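Acetyltransferase (Brucella abortus str. 2308 A, PDB 4ZBG) probably transfers an acetyl group from the acetyl-coenzyme A it binds to an amine acceptor, as expected of a GNAT-family N-acetyltransferase. Local coordinates at residues E107-L112 with Q151-G156; I69-V74 with R118-L123. One frame throughout, in Å; residues are numbered along the deposited sequence.

Interaction 1: residues E107-L112 with Q151-G156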
loop_
_atom_site.group_PDB
_atom_site.type_symbol
_atom_site.label_atom_id
_atom_site.label_comp_id
_atom_site.label_asym_id
_atom_site.label_seq_id
_atom_site.Cartn_x
_atom_site.Cartn_y
_atom_site.Cartn_z
ATOM N N GLU A 107 -9.916 -3.078 0.587
ATOM C CA GLU A 107 -9.693 -4.400 1.134
ATOM C C GLU A 107 -8.485 -4.426 2.083
ATOM O O GLU A 107 -8.535 -5.050 3.150
ATOM C CB GLU A 107 -9.579 -5.431 0.011
ATOM C CG GLU A 107 -9.395 -6.843 0.509
ATOM C CD GLU A 107 -10.507 -7.322 1.420
ATOM O OE1 GLU A 107 -11.671 -6.856 1.306
ATOM O OE2 GLU A 107 -10.204 -8.195 2.253
ATOM N N GLY A 108 -7.407 -3.743 1.712
ATOM C CA GLY A 108 -6.248 -3.657 2.583
ATOM C C GLY A 108 -6.555 -3.007 3.917
ATOM O O GLY A 108 -6.148 -3.499 4.976
ATOM N N LEU A 109 -7.290 -1.898 3.877
ATOM C CA LEU A 109 -7.671 -1.215 5.109
ATOM C C LEU A 109 -8.555 -2.107 5.974
ATOM O O LEU A 109 -8.406 -2.138 7.194
ATOM C CB LEU A 109 -8.382 0.094 4.797
ATOM C CG LEU A 109 -7.508 1.151 4.124
ATOM C CD1 LEU A 109 -8.390 2.308 3.681
ATOM C CD2 LEU A 109 -6.391 1.627 5.041
ATOM N N ALA A 110 -9.467 -2.842 5.341
ATOM C CA ALA A 110 -10.361 -3.721 6.086
ATOM C C ALA A 110 -9.557 -4.812 6.784
ATOM O O ALA A 110 -9.828 -5.165 7.933
ATOM C CB ALA A 110 -11.423 -4.315 5.172
ATOM N N GLN A 111 -8.541 -5.331 6.102
ATOM C CA GLN A 111 -7.718 -6.374 6.693
ATOM C C GLN A 111 -6.854 -5.849 7.837
ATOM O O GLN A 111 -6.702 -6.516 8.863
ATOM C CB GLN A 111 -6.907 -7.102 5.620
ATOM C CG GLN A 111 -7.805 -7.957 4.735
ATOM C CD GLN A 111 -7.042 -8.915 3.856
ATOM O OE1 GLN A 111 -5.985 -9.420 4.234
ATOM N NE2 GLN A 111 -7.575 -9.170 2.665
ATOM N N LEU A 112 -6.318 -4.642 7.687
ATOM C CA LEU A 112 -5.588 -4.017 8.791
ATOM C C LEU A 112 -6.481 -3.807 10.000
ATOM O O LEU A 112 -6.098 -4.148 11.119
ATOM C CB LEU A 112 -5.017 -2.663 8.393
ATOM C CG LEU A 112 -3.730 -2.611 7.581
ATOM C CD1 LEU A 112 -3.331 -1.154 7.404
ATOM C CD2 LEU A 112 -2.606 -3.408 8.238
ATOM N N GLN A 151 -1.663 12.086 5.167
ATOM C CA GLN A 151 -3.097 11.898 5.313
ATOM C C GLN A 151 -3.291 10.730 6.255
ATOM O O GLN A 151 -2.521 9.767 6.232
ATOM C CB GLN A 151 -3.752 11.637 3.963
ATOM C CG GLN A 151 -3.452 12.732 2.957
ATOM C CD GLN A 151 -4.097 12.464 1.618
ATOM O OE1 GLN A 151 -5.229 11.991 1.560
ATOM N NE2 GLN A 151 -3.373 12.744 0.533
ATOM N N CYS A 152 -4.330 10.807 7.075
ATOM C CA CYS A 152 -4.483 9.876 8.186
ATOM C C CYS A 152 -5.876 9.304 8.278
ATOM O O CYS A 152 -6.868 10.000 8.080
ATOM C CB CYS A 152 -4.185 10.569 9.515
ATOM S SG CYS A 152 -2.520 11.188 9.709
ATOM N N LEU A 153 -5.932 8.013 8.586
ATOM C CA LEU A 153 -7.182 7.314 8.844
ATOM C C LEU A 153 -7.032 6.579 10.172
ATOM O O LEU A 153 -6.256 5.625 10.278
ATOM C CB LEU A 153 -7.500 6.324 7.719
ATOM C CG LEU A 153 -8.662 5.356 7.970
ATOM C CD1 LEU A 153 -9.971 6.102 8.209
ATOM C CD2 LEU A 153 -8.821 4.391 6.807
ATOM N N ALA A 154 -7.756 7.037 11.189
ATOM C CA ALA A 154 -7.681 6.426 12.508
ATOM C C ALA A 154 -8.768 5.374 12.638
ATOM O O ALA A 154 -9.916 5.616 12.260
ATOM C CB ALA A 154 -7.849 7.485 13.592
ATOM N N PHE A 155 -8.417 4.209 13.167
ATOM C CA PHE A 155 -9.409 3.157 13.391
ATOM C C PHE A 155 -10.044 3.262 14.775
ATOM O O PHE A 155 -11.113 2.708 15.020
ATOM C CB PHE A 155 -8.790 1.778 13.160
ATOM C CG PHE A 155 -8.305 1.569 11.754
ATOM C CD1 PHE A 155 -9.019 2.077 10.680
ATOM C CD2 PHE A 155 -7.127 0.883 11.504
ATOM C CE1 PHE A 155 -8.575 1.891 9.380
ATOM C CE2 PHE A 155 -6.679 0.693 10.207
ATOM C CZ PHE A 155 -7.406 1.198 9.145
ATOM N N GLY A 156 -9.374 3.985 15.663
ATOM C CA GLY A 156 -9.898 4.324 16.972
ATOM C C GLY A 156 -9.605 5.785 17.258
ATOM O O GLY A 156 -10.027 6.661 16.503
#

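Interaction 2: residues I69-V74 with R118-L123. With ACO (acetyl coenzyme *a), chain B.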
loop_
_atom_site.group_PDB
_atom_site.type_symbol
_atom_site.label_atom_id
_atom_site.label_comp_id
_atom_site.label_asym_id
_atom_site.label_seq_id
_atom_site.Cartn_x
_atom_site.Cartn_y
_atom_site.Cartn_z
ATOM N N ILE A 69 -0.868 -3.716 -3.660
ATOM C CA ILE A 69 -0.770 -2.738 -2.584
ATOM C C ILE A 69 0.093 -3.277 -1.450
ATOM O O ILE A 69 -0.014 -4.455 -1.095
ATOM C CB ILE A 69 -2.163 -2.285 -2.111
ATOM C CG1 ILE A 69 -2.063 -1.144 -1.093
ATOM C CG2 ILE A 69 -2.950 -3.466 -1.543
ATOM C CD1 ILE A 69 -3.395 -0.479 -0.864
ATOM N N ALA A 70 0.933 -2.402 -0.894
ATOM C CA ALA A 70 1.763 -2.705 0.264
ATOM C C ALA A 70 1.359 -1.873 1.475
ATOM O O ALA A 70 1.025 -0.693 1.339
ATOM C CB ALA A 70 3.224 -2.429 -0.055
ATOM N N PHE A 71 1.432 -2.492 2.650
ATOM C CA PHE A 71 1.352 -1.796 3.924
ATOM C C PHE A 71 2.528 -2.221 4.778
ATOM O O PHE A 71 2.954 -3.372 4.713
ATOM C CB PHE A 71 0.074 -2.151 4.671
ATOM C CG PHE A 71 -1.181 -1.740 3.974
ATOM C CD1 PHE A 71 -1.740 -2.534 2.986
ATOM C CD2 PHE A 71 -1.829 -0.571 4.336
ATOM C CE1 PHE A 71 -2.911 -2.160 2.363
ATOM C CE2 PHE A 71 -3.007 -0.188 3.724
ATOM C CZ PHE A 71 -3.550 -0.980 2.734
ATOM N N SER A 72 3.027 -1.305 5.607
ATOM C CA SER A 72 4.183 -1.580 6.460
ATOM C C SER A 72 4.066 -0.729 7.721
ATOM O O SER A 72 3.357 0.277 7.723
ATOM C CB SER A 72 5.493 -1.287 5.705
ATOM O OG SER A 72 5.534 0.037 5.217
ATOM N N PRO A 73 4.754 -1.120 8.806
ATOM C CA PRO A 73 4.587 -0.350 10.044
ATOM C C PRO A 73 5.264 1.006 9.943
ATOM O O PRO A 73 6.306 1.133 9.298
ATOM C CB PRO A 73 5.312 -1.207 11.097
ATOM C CG PRO A 73 5.458 -2.563 10.475
ATOM C CD PRO A 73 5.637 -2.284 9.006
ATOM N N VAL A 74 4.675 2.014 10.575
ATOM C CA VAL A 74 5.367 3.279 10.763
ATOM C C VAL A 74 5.590 3.472 12.250
ATOM O O VAL A 74 4.782 3.046 13.073
ATOM C CB VAL A 74 4.600 4.482 10.162
ATOM C CG1 VAL A 74 4.410 4.319 8.668
ATOM C CG2 VAL A 74 3.265 4.711 10.876
ATOM N N ARG A 118 -4.373 0.310 14.621
ATOM C CA ARG A 118 -4.927 1.539 15.168
ATOM C C ARG A 118 -5.106 2.631 14.118
ATOM O O ARG A 118 -5.874 3.575 14.312
ATOM C CB ARG A 118 -4.040 2.039 16.304
ATOM C CG ARG A 118 -4.021 1.105 17.502
ATOM C CD ARG A 118 -5.161 1.403 18.455
ATOM N NE ARG A 118 -4.878 2.577 19.278
ATOM C CZ ARG A 118 -5.638 2.976 20.291
ATOM N NH1 ARG A 118 -5.307 4.054 20.989
ATOM N NH2 ARG A 118 -6.728 2.292 20.606
ATOM N N GLY A 119 -4.401 2.514 13.000
ATOM C CA GLY A 119 -4.574 3.485 11.947
ATOM C C GLY A 119 -3.629 3.321 10.784
ATOM O O GLY A 119 -2.706 2.499 10.820
ATOM N N CYS A 120 -3.856 4.135 9.759
ATOM C CA CYS A 120 -3.036 4.127 8.564
ATOM C C CYS A 120 -2.730 5.551 8.124
ATOM O O CYS A 120 -3.579 6.436 8.236
ATOM C CB CYS A 120 -3.778 3.399 7.449
ATOM S SG CYS A 120 -2.772 2.969 6.023
ATOM N N VAL A 121 -1.508 5.754 7.635
ATOM C CA VAL A 121 -1.110 7.039 7.056
ATOM C C VAL A 121 -0.647 6.832 5.632
ATOM O O VAL A 121 -0.310 5.722 5.235
ATOM C CB VAL A 121 -0.011 7.740 7.863
ATOM C CG1 VAL A 121 -0.500 8.038 9.255
ATOM C CG2 VAL A 121 1.266 6.897 7.878
ATOM N N LEU A 122 -0.632 7.913 4.859
ATOM C CA LEU A 122 -0.089 7.862 3.505
ATOM C C LEU A 122 0.316 9.242 3.016
ATOM O O LEU A 122 -0.102 10.260 3.573
ATOM C CB LEU A 122 -1.085 7.226 2.536
ATOM C CG LEU A 122 -2.436 7.909 2.300
ATOM C CD1 LEU A 122 -2.373 9.081 1.326
ATOM C CD2 LEU A 122 -3.427 6.869 1.799
ATOM N N LEU A 123 1.126 9.258 1.961
ATOM C CA LEU A 123 1.430 10.480 1.225
ATOM C C LEU A 123 0.917 10.314 -0.201
ATOM O O LEU A 123 1.239 9.331 -0.868
ATOM C CB LEU A 123 2.940 10.736 1.219
ATOM C CG LEU A 123 3.544 11.081 2.584
ATOM C CD1 LEU A 123 5.064 11.058 2.538
ATOM C CD2 LEU A 123 3.042 12.439 3.053
HETATM N N1A ACO B . -16.235 5.673 -13.671
HETATM C C2A ACO B . -15.737 6.893 -13.508
HETATM N N3A ACO B . -14.592 7.101 -12.881
HETATM C C4A ACO B . -13.899 6.070 -12.384
HETATM C C5A ACO B . -14.381 4.790 -12.529
HETATM C C6A ACO B . -15.598 4.615 -13.205
HETATM N N6A ACO B . -16.148 3.288 -13.388
HETATM N N7A ACO B . -13.510 3.957 -11.947
HETATM C C8A ACO B . -12.529 4.698 -11.455
HETATM N N9A ACO B . -12.738 5.979 -11.707
HETATM C C1B ACO B . -11.882 7.100 -11.321
HETATM C C2B ACO B . -11.759 7.284 -10.002
HETATM O O2B ACO B . -12.842 8.041 -9.419
HETATM C C3B ACO B . -10.310 8.097 -9.859
HETATM O O3B ACO B . -10.474 9.481 -10.270
HETATM P P3B ACO B . -10.691 10.718 -9.206
HETATM O O7A ACO B . -10.758 11.965 -10.056
HETATM O O8A ACO B . -9.517 10.754 -8.257
HETATM O O9A ACO B . -11.987 10.459 -8.469
HETATM C C4B ACO B . -9.499 7.460 -10.708
HETATM O O4B ACO B . -10.434 6.742 -11.755
HETATM C C5B ACO B . -8.625 6.333 -10.128
HETATM O O5B ACO B . -9.387 5.548 -9.245
HETATM P P1A ACO B . -9.288 3.914 -9.241
HETATM O O1A ACO B . -9.795 3.316 -10.518
HETATM O O2A ACO B . -9.919 3.454 -7.957
HETATM O O3A ACO B . -7.707 3.625 -9.077
HETATM P P2A ACO B . -6.709 2.971 -10.164
HETATM O O4A ACO B . -7.027 1.522 -10.362
HETATM O O5A ACO B . -6.602 3.837 -11.387
HETATM O O6A ACO B . -5.341 3.028 -9.299
HETATM C CBP ACO B . -3.374 4.260 -8.736
HETATM C CCP ACO B . -4.905 4.247 -8.741
HETATM C CDP ACO B . -2.913 5.535 -8.034
HETATM C CEP ACO B . -2.895 3.024 -7.982
HETATM C CAP ACO B . -2.879 4.226 -10.183
HETATM O OAP ACO B . -3.217 5.446 -10.796
HETATM C C9P ACO B . -1.372 4.004 -10.324
HETATM O O9P ACO B . -0.866 2.922 -10.268
HETATM N N8P ACO B . -0.600 5.191 -10.547
HETATM C C7P ACO B . 0.835 5.146 -10.722
HETATM C C6P ACO B . 1.544 4.781 -9.428
HETATM C C5P ACO B . 1.154 5.717 -8.303
HETATM O O5P ACO B . 1.245 6.902 -8.402
HETATM N N4P ACO B . 0.666 5.105 -7.103
HETATM C C3P ACO B . 0.272 5.927 -5.978
HETATM C C2P ACO B . 1.493 6.397 -5.197
HETATM S S1P ACO B . 0.939 7.206 -3.673
HETATM C C ACO B . 0.661 5.846 -2.527
HETATM O O ACO B . 0.967 4.734 -2.821
HETATM C CH3 ACO B . 0.016 6.192 -1.195
#

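Interaction 1: residues E107-L112 with Q151-G156
The ring of F155 meets L109 and L112 along one side of the helix. Both approach it obliquely, lined up neither with a face nor with an edge. The backbone O of L109 lies 4.0 Å from CZ of F155. CD2 of L109 is 4.2 Å from the same CZ of F155, so carbonyl and methyl both come to the far end of the ring. L112 meets the next ring atom: its CB lies 4.2 Å from CE2 of F155. The chi1 of F155, -62°, sets CG beside its own backbone N and extends the ring to the helix. CD2 of F155 also packs on the backbone N of G119.

The second group is purely aliphatic. L109 and L153 reach toward each other tip to tip. CD2 of L153 is 3.8 Å from CD1 of L109 and 4.1 Å from CD2 of L109, so one methyl meets both branches of a fork. L109 thus carries much of the contact, touching both partners.

The other flat groups belong to the helix itself. One turn apart, Q111 NE2 donates to E107 OE2 at 2.8 Å, with an angle of 166° at the hydrogen. E107 OE2 uses its anti lone pair and lies close to the plane of the Q111 amide. This bond ties two side chains that also pack on L57 of strand 55-61.

The contact is the packing of helix 100-114 against strand 151-154 and the residue just after it. C120, on the adjoining strand 119-122, also touches L109. Backbone hydrogen bonds join L153 to C120 and, just past the strand, F155 to R118; strand 151-154 is an edge strand, antiparallel to 119-122. F132 also covers L109, and F134 covers L153.

Interaction 2: residues I69-V74 with R118-L123
F71 presents its ring edge to C120. C120 SG lies 5.1 Å from the centroid of the F71 ring and 89° off its normal, almost exactly in the ring plane. It sits beside one bond of the ring, with F71 CE2 3.9 Å and F71 CD2 4.0 Å from C120 SG. This is a Cys sulfur-aromatic contact of the edge type, in which the rim of ring hydrogens faces the sulfur. The torsion of C120 sets it up: SG is carried opposite the backbone N (chi1 -167°). F71 leaves its strand at an angle to the other segment, and only the ring closes the distance.

Strands 64-76 and 119-122 are not neighbours in the mixed sheet. Strand 83-91 pairs with both, antiparallel to the first and parallel to the second. L86 of that middle strand touches F71 and C120 alike. Strand 83-91, helix 100-114 and strand 119-122 form a beta-alpha-beta crossover, part of the GNAT fold. The helix covers the sulfur-ring pair, with L112 on F71. Before the helix and at its start, backbone N atoms of G97, G99 and G101 bind the cofactor, as in the glycine-rich loop of this family.

V74 and V121 make a separate aliphatic contact. Their branches cross obliquely, with V74 CG1 4.1 Å from V121 CG2. V121 has two conformers and the distance belongs to one of them, so this contact is less certain than the sulfur-ring pair. C120 and V121 leave their strand in opposite directions. W83 packs on V74, and M159 on V121.

At its C-terminal end, segment 118-123 reaches the bound acetyl-coenzyme A. The acetyl methyl, CH3, lies 3.4 Å from L123 O. CB of L122 is 4.0 Å from the same CH3.

In the fold
Interaction 2 lies in the core, with all four touching residues buried. Interaction 1 is only partly buried: its helix leucines are covered, while L153 and F155 are partly exposed. They meet where helix 100-114, from interaction 1, packs on strand 64-76, and where strands 119-122 and 151-154 pair as neighbours in the sheet. Both contacts rest on apolar side chains, but their rings differ. One ring is met by helix backbone and aliphatic groups, the other by a sulfur. Of the two, only interaction 2 has a segment, 118-123, that reaches the acetyl group, through residues beyond its touching pairs.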